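PDB 4XUR: endo-1,4-beta-xylanase C from Paenibacillus barcinonensis, which hydrolyses internal beta-1,4-xylosidic linkages of xylan, the chain here being a family 22 xylan-binding module of that enzyme. Local coordinates for residues S96-F101 against L108-F113. Residues are numbered along the deposited sequence; the frame is centred on the assembly and turned at random.
Sequences SLEKEF and LEYAMF. With XYP (beta-D-xylopyranose), chain D; XYP (beta-D-xylopyranose), chain B; XYP (beta-D-xylopyranose), chain C.
The ring of Y110 presents its edge to the carboxylate of E98, whose OE1 lies in the ring plane 3.7 Å from Y110 CE1, the two flat groups standing 79° apart. One face of the ring carries the xylose units of chains D and B, both offset toward the rim, with Y110 CD2 3.3 Å from C5 of the chain D sugar; the backbone carbonyl carbon of L108 lies over the opposite face, near its rim. The arrangement is consistent with CH-pi packing of sugar on an aromatic ring, common in carbohydrate-binding modules. The methyl CD1 of L108 rests 3.6 Å from E98 CD. On the other side of the sheet, E109 OE2 comes obliquely to 3.1 Å from F101 CE1, while L97 CD2 packs 3.7 Å from F113 CD2, joining an apolar patch with I130.

Between these two sets of side chains, strands 90-101 and 109-119 form an antiparallel hairpin. Its hydrogen-bonded pairs are L97 with A111 and K99 with E109; K99 N reaches E109 O at 2.8 Å, almost straight at 172°. Y110 and E98, a non-hydrogen-bonded pair, share the sugar-facing side. An alanine in place of Y110 would probably strip the ring face from under the chain D and B xylose units and leave the E98 carboxylate without the edge beside it.

E98 has salt bridges to R29, R31 and R143, so its carboxylate is probably kept ionised and well fixed at the ring edge. With Y145 touching Y110 and, like E147, hydrogen-bonded to xylose, the site offers the bound sugars both an aromatic face and polar partners, beside a buried charge network.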
ATOM      1  N   SER A  96      -1.274   4.738  -2.167  1.00  8.20           N
ATOM      2  CA  SER A  96      -2.494   5.020  -2.937  1.00  8.00           C
ATOM      3  C   SER A  96      -3.752   4.437  -2.309  1.00  7.65           C
ATOM      4  O   SER A  96      -3.699   3.555  -1.441  1.00  7.10           O
ATOM      5  CB  SER A  96      -2.333   4.514  -4.345  1.00  7.48           C
ATOM      6  OG  SER A  96      -1.263   5.119  -5.011  1.00  8.46           O
ATOM      7  N   LEU A  97      -4.896   4.946  -2.763  1.00  7.05           N
ATOM      8  CA  LEU A  97      -6.172   4.496  -2.366  1.00  7.34           C
ATOM      9  C   LEU A  97      -6.878   3.936  -3.558  1.00  7.22           C
ATOM     10  O   LEU A  97      -6.945   4.616  -4.575  1.00  7.06           O
ATOM     11  CB  LEU A  97      -7.025   5.615  -1.739  1.00  7.88           C
ATOM     12  CG  LEU A  97      -6.427   6.380  -0.566  1.00  7.90           C
ATOM     13  CD1 LEU A  97      -7.415   7.468  -0.200  1.00  8.62           C
ATOM     14  CD2 LEU A  97      -6.104   5.467   0.595  1.00  8.17           C
ATOM     15  N   GLU A  98      -7.523   2.777  -3.390  1.00  6.91           N
ATOM     16  CA  GLU A  98      -8.515   2.272  -4.397  1.00  7.03           C
ATOM     17  C   GLU A  98      -9.895   2.428  -3.855  1.00  7.84           C
ATOM     18  O   GLU A  98     -10.159   1.962  -2.738  1.00  7.72           O
ATOM     19  CB  GLU A  98      -8.228   0.782  -4.690  1.00  7.22           C
ATOM     20  CG  GLU A  98      -9.305   0.126  -5.531  1.00  7.61           C
ATOM     21  CD  GLU A  98      -8.908  -1.348  -5.844  1.00  8.09           C
ATOM     22  OE1 GLU A  98      -7.864  -1.561  -6.459  1.00  9.73           O
ATOM     23  OE2 GLU A  98      -9.609  -2.254  -5.352  1.00  8.91           O
ATOM     24  N   LYS A  99     -10.784   3.123  -4.587  1.00  7.40           N
ATOM     25  CA  LYS A  99     -12.149   3.420  -4.107  1.00  7.59           C
ATOM     26  C   LYS A  99     -13.235   2.796  -4.986  1.00  7.98           C
ATOM     27  O   LYS A  99     -13.152   2.854  -6.198  1.00  8.42           O
ATOM     28  CB  LYS A  99     -12.353   4.921  -4.009  1.00  8.15           C
ATOM     29  CG  LYS A  99     -11.631   5.549  -2.857  1.00  9.42           C
ATOM     30  CD  LYS A  99     -11.922   7.060  -2.842  1.00 10.44           C
ATOM     31  CE  LYS A  99     -10.759   7.857  -3.277  1.00 10.58           C
ATOM     32  NZ  LYS A  99     -11.000   9.274  -3.020  1.00 10.76           N
ATOM     33  N   GLU A 100     -14.214   2.197  -4.329  1.00  8.95           N
ATOM     34  CA  GLU A 100     -15.381   1.561  -4.948  1.00  8.92           C
ATOM     35  C   GLU A 100     -16.629   2.330  -4.444  1.00  9.05           C
ATOM     36  O   GLU A 100     -16.747   2.634  -3.240  1.00  8.22           O
ATOM     37  CB  GLU A 100     -15.496   0.088  -4.531  1.00 10.30           C
ATOM     38  CG  GLU A 100     -16.728  -0.619  -5.068  1.00 10.93           C
ATOM     39  CD  GLU A 100     -16.954  -1.942  -4.400  1.00 10.27           C
ATOM     40  OE1 GLU A 100     -16.324  -2.900  -4.770  1.00 11.81           O
ATOM     41  OE2 GLU A 100     -17.789  -2.023  -3.456  1.00 13.42           O
ATOM     42  N   PHE A 101     -17.549   2.638  -5.375  1.00  8.97           N
ATOM     43  CA  PHE A 101     -18.761   3.332  -5.117  1.00 10.00           C
ATOM     44  C   PHE A 101     -19.942   2.456  -5.600  1.00 12.35           C
ATOM     45  O   PHE A 101     -19.886   1.928  -6.693  1.00 11.21           O
ATOM     46  CB  PHE A 101     -18.836   4.701  -5.812  1.00 10.79           C
ATOM     47  CG  PHE A 101     -17.831   5.685  -5.280  1.00  9.25           C
ATOM     48  CD1 PHE A 101     -16.519   5.686  -5.762  1.00  9.58           C
ATOM     49  CD2 PHE A 101     -18.151   6.574  -4.252  1.00  9.50           C
ATOM     50  CE1 PHE A 101     -15.591   6.583  -5.283  1.00  9.51           C
ATOM     51  CE2 PHE A 101     -17.210   7.477  -3.797  1.00  9.40           C
ATOM     52  CZ  PHE A 101     -15.918   7.475  -4.314  1.00  9.06           C
ATOM     53  N   LEU A 108     -13.909   1.403 -10.687  1.00 14.40           N
ATOM     54  CA  LEU A 108     -13.057   1.750  -9.563  1.00 14.24           C
ATOM     55  C   LEU A 108     -12.246   3.015  -9.840  1.00 14.14           C
ATOM     56  O   LEU A 108     -11.944   3.327 -11.019  1.00 12.84           O
ATOM     57  CB  LEU A 108     -12.070   0.596  -9.223  1.00 14.27           C
ATOM     58  CG  LEU A 108     -12.695  -0.739  -8.766  1.00 12.85           C
ATOM     59  CD1 LEU A 108     -11.629  -1.693  -8.236  1.00 14.24           C
ATOM     60  CD2 LEU A 108     -13.741  -0.551  -7.695  1.00 13.14           C
ATOM     61  N   GLU A 109     -11.927   3.740  -8.753  1.00 12.01           N
ATOM     62  CA  GLU A 109     -11.128   4.941  -8.752  1.00 12.52           C
ATOM     63  C   GLU A 109      -9.845   4.751  -7.973  1.00 11.05           C
ATOM     64  O   GLU A 109      -9.811   3.979  -7.014  1.00  9.87           O
ATOM     65  CB  GLU A 109     -11.865   6.037  -7.929  1.00 14.70           C
ATOM     66  CG  GLU A 109     -12.813   6.841  -8.681  1.00 14.85           C
ATOM     67  CD  GLU A 109     -13.394   7.940  -7.778  1.00 13.78           C
ATOM     68  OE1 GLU A 109     -12.617   8.627  -7.023  1.00 12.37           O
ATOM     69  OE2 GLU A 109     -14.564   8.074  -7.817  1.00 15.43           O
ATOM     70  N   TYR A 110      -8.813   5.513  -8.331  1.00  9.74           N
ATOM     71  CA  TYR A 110      -7.498   5.442  -7.674  1.00 10.88           C
ATOM     72  C   TYR A 110      -6.961   6.834  -7.456  1.00 10.36           C
ATOM     73  O   TYR A 110      -7.085   7.702  -8.337  1.00 10.61           O
ATOM     74  CB  TYR A 110      -6.507   4.600  -8.511  1.00 11.28           C
ATOM     75  CG  TYR A 110      -7.194   3.358  -9.176  1.00 11.34           C
ATOM     76  CD1 TYR A 110      -7.310   2.147  -8.514  1.00 11.41           C
ATOM     77  CD2 TYR A 110      -7.677   3.416 -10.503  1.00 11.43           C
ATOM     78  CE1 TYR A 110      -7.939   1.050  -9.110  1.00 12.10           C
ATOM     79  CE2 TYR A 110      -8.279   2.346 -11.094  1.00 12.32           C
ATOM     80  CZ  TYR A 110      -8.411   1.154 -10.413  1.00 12.07           C
ATOM     81  OH  TYR A 110      -9.026   0.062 -11.061  1.00 13.23           O
ATOM     82  N   ALA A 111      -6.293   7.028  -6.344  1.00 10.19           N
ATOM     83  CA  ALA A 111      -5.645   8.308  -5.975  1.00 11.52           C
ATOM     84  C   ALA A 111      -4.408   8.032  -5.168  1.00 12.68           C
ATOM     85  O   ALA A 111      -4.436   7.236  -4.253  1.00 13.31           O
ATOM     86  CB  ALA A 111      -6.572   9.096  -5.157  1.00 11.47           C
ATOM     87  N   MET A 112      -3.303   8.713  -5.527  1.00 14.08           N
ATOM     88  CA  MET A 112      -2.108   8.756  -4.694  1.00 14.39           C
ATOM     89  C   MET A 112      -2.275   9.775  -3.578  1.00 14.17           C
ATOM     90  O   MET A 112      -2.532  10.945  -3.853  1.00 14.92           O
ATOM     91  CB  MET A 112      -0.887   9.155  -5.542  1.00 17.73           C
ATOM     92  CG  MET A 112       0.455   8.871  -4.902  1.00 19.75           C
ATOM     93  SD  MET A 112       1.746   9.916  -5.621  1.00 26.25           S
ATOM     94  CE  MET A 112       1.508   9.574  -7.339  1.00 25.46           C
ATOM     95  N   PHE A 113      -2.059   9.348  -2.353  1.00 12.66           N
ATOM     96  CA  PHE A 113      -2.046  10.196  -1.221  1.00 13.05           C
ATOM     97  C   PHE A 113      -0.644  10.578  -0.729  1.00 13.35           C
ATOM     98  O   PHE A 113      -0.496  11.611   0.020  1.00 12.72           O
ATOM     99  CB  PHE A 113      -2.899   9.590  -0.065  1.00 12.26           C
ATOM    100  CG  PHE A 113      -2.311   8.342   0.560  1.00 12.08           C
ATOM    101  CD1 PHE A 113      -1.307   8.418   1.526  1.00 11.29           C
ATOM    102  CD2 PHE A 113      -2.788   7.103   0.192  1.00 10.98           C
ATOM    103  CE1 PHE A 113      -0.803   7.249   2.105  1.00 12.04           C
ATOM    104  CE2 PHE A 113      -2.298   5.939   0.781  1.00 11.22           C
ATOM    105  CZ  PHE A 113      -1.331   6.016   1.751  1.00 11.80           C
TER
HETATM  106  C1  XYP D   3      -3.996   2.317 -11.357  1.00 15.51           C
HETATM  107  C2  XYP D   3      -2.740   2.832 -10.653  1.00 15.36           C
HETATM  108  C3  XYP D   3      -2.953   4.211 -10.039  1.00 15.41           C
HETATM  109  C4  XYP D   3      -3.573   5.158 -11.093  1.00 16.28           C
HETATM  110  C5  XYP D   3      -4.785   4.517 -11.775  1.00 14.96           C
HETATM  111  O2  XYP D   3      -2.401   1.948  -9.593  1.00 13.13           O
HETATM  112  O3  XYP D   3      -1.738   4.757  -9.590  1.00 16.47           O
HETATM  113  O4  XYP D   3      -3.981   6.355 -10.391  1.00 16.45           O
HETATM  114  O5  XYP D   3      -4.415   3.292 -12.372  1.00 17.65           O
HETATM  115  C1  XYP B   2      -5.878  -2.381 -12.333  1.00 18.73           C
HETATM  116  C2  XYP B   2      -5.842  -1.515 -13.555  1.00 20.51           C
HETATM  117  C3  XYP B   2      -4.761  -0.478 -13.488  1.00 18.99           C
HETATM  118  C4  XYP B   2      -4.870   0.286 -12.154  1.00 18.86           C
HETATM  119  C5  XYP B   2      -4.946  -0.677 -10.979  1.00 16.32           C
HETATM  120  O2  XYP B   2      -5.635  -2.370 -14.735  1.00 20.22           O
HETATM  121  O3  XYP B   2      -4.882   0.460 -14.551  1.00 20.10           O
HETATM  122  O4  XYP B   2      -3.740   1.093 -12.008  1.00 18.84           O
HETATM  123  O5  XYP B   2      -6.047  -1.555 -11.140  1.00 18.23           O
HETATM  124  C1  XYP C   4      -4.040   7.509 -11.283  1.00 22.38           C
HETATM  125  C2  XYP C   4      -4.882   8.614 -10.636  1.00 20.69           C
HETATM  126  C3  XYP C   4      -4.772   9.862 -11.443  1.00 21.98           C
HETATM  127  C4  XYP C   4      -3.319  10.228 -11.769  1.00 23.72           C
HETATM  128  C5  XYP C   4      -2.585   9.005 -12.351  1.00 23.92           C
HETATM  129  O2  XYP C   4      -6.225   8.192 -10.556  1.00 17.09           O
HETATM  130  O3  XYP C   4      -5.357  10.954 -10.704  1.00 23.25           O
HETATM  131  O4  XYP C   4      -3.286  11.293 -12.708  1.00 25.06           O
HETATM  132  O5  XYP C   4      -2.646   7.924 -11.471  1.00 24.05           O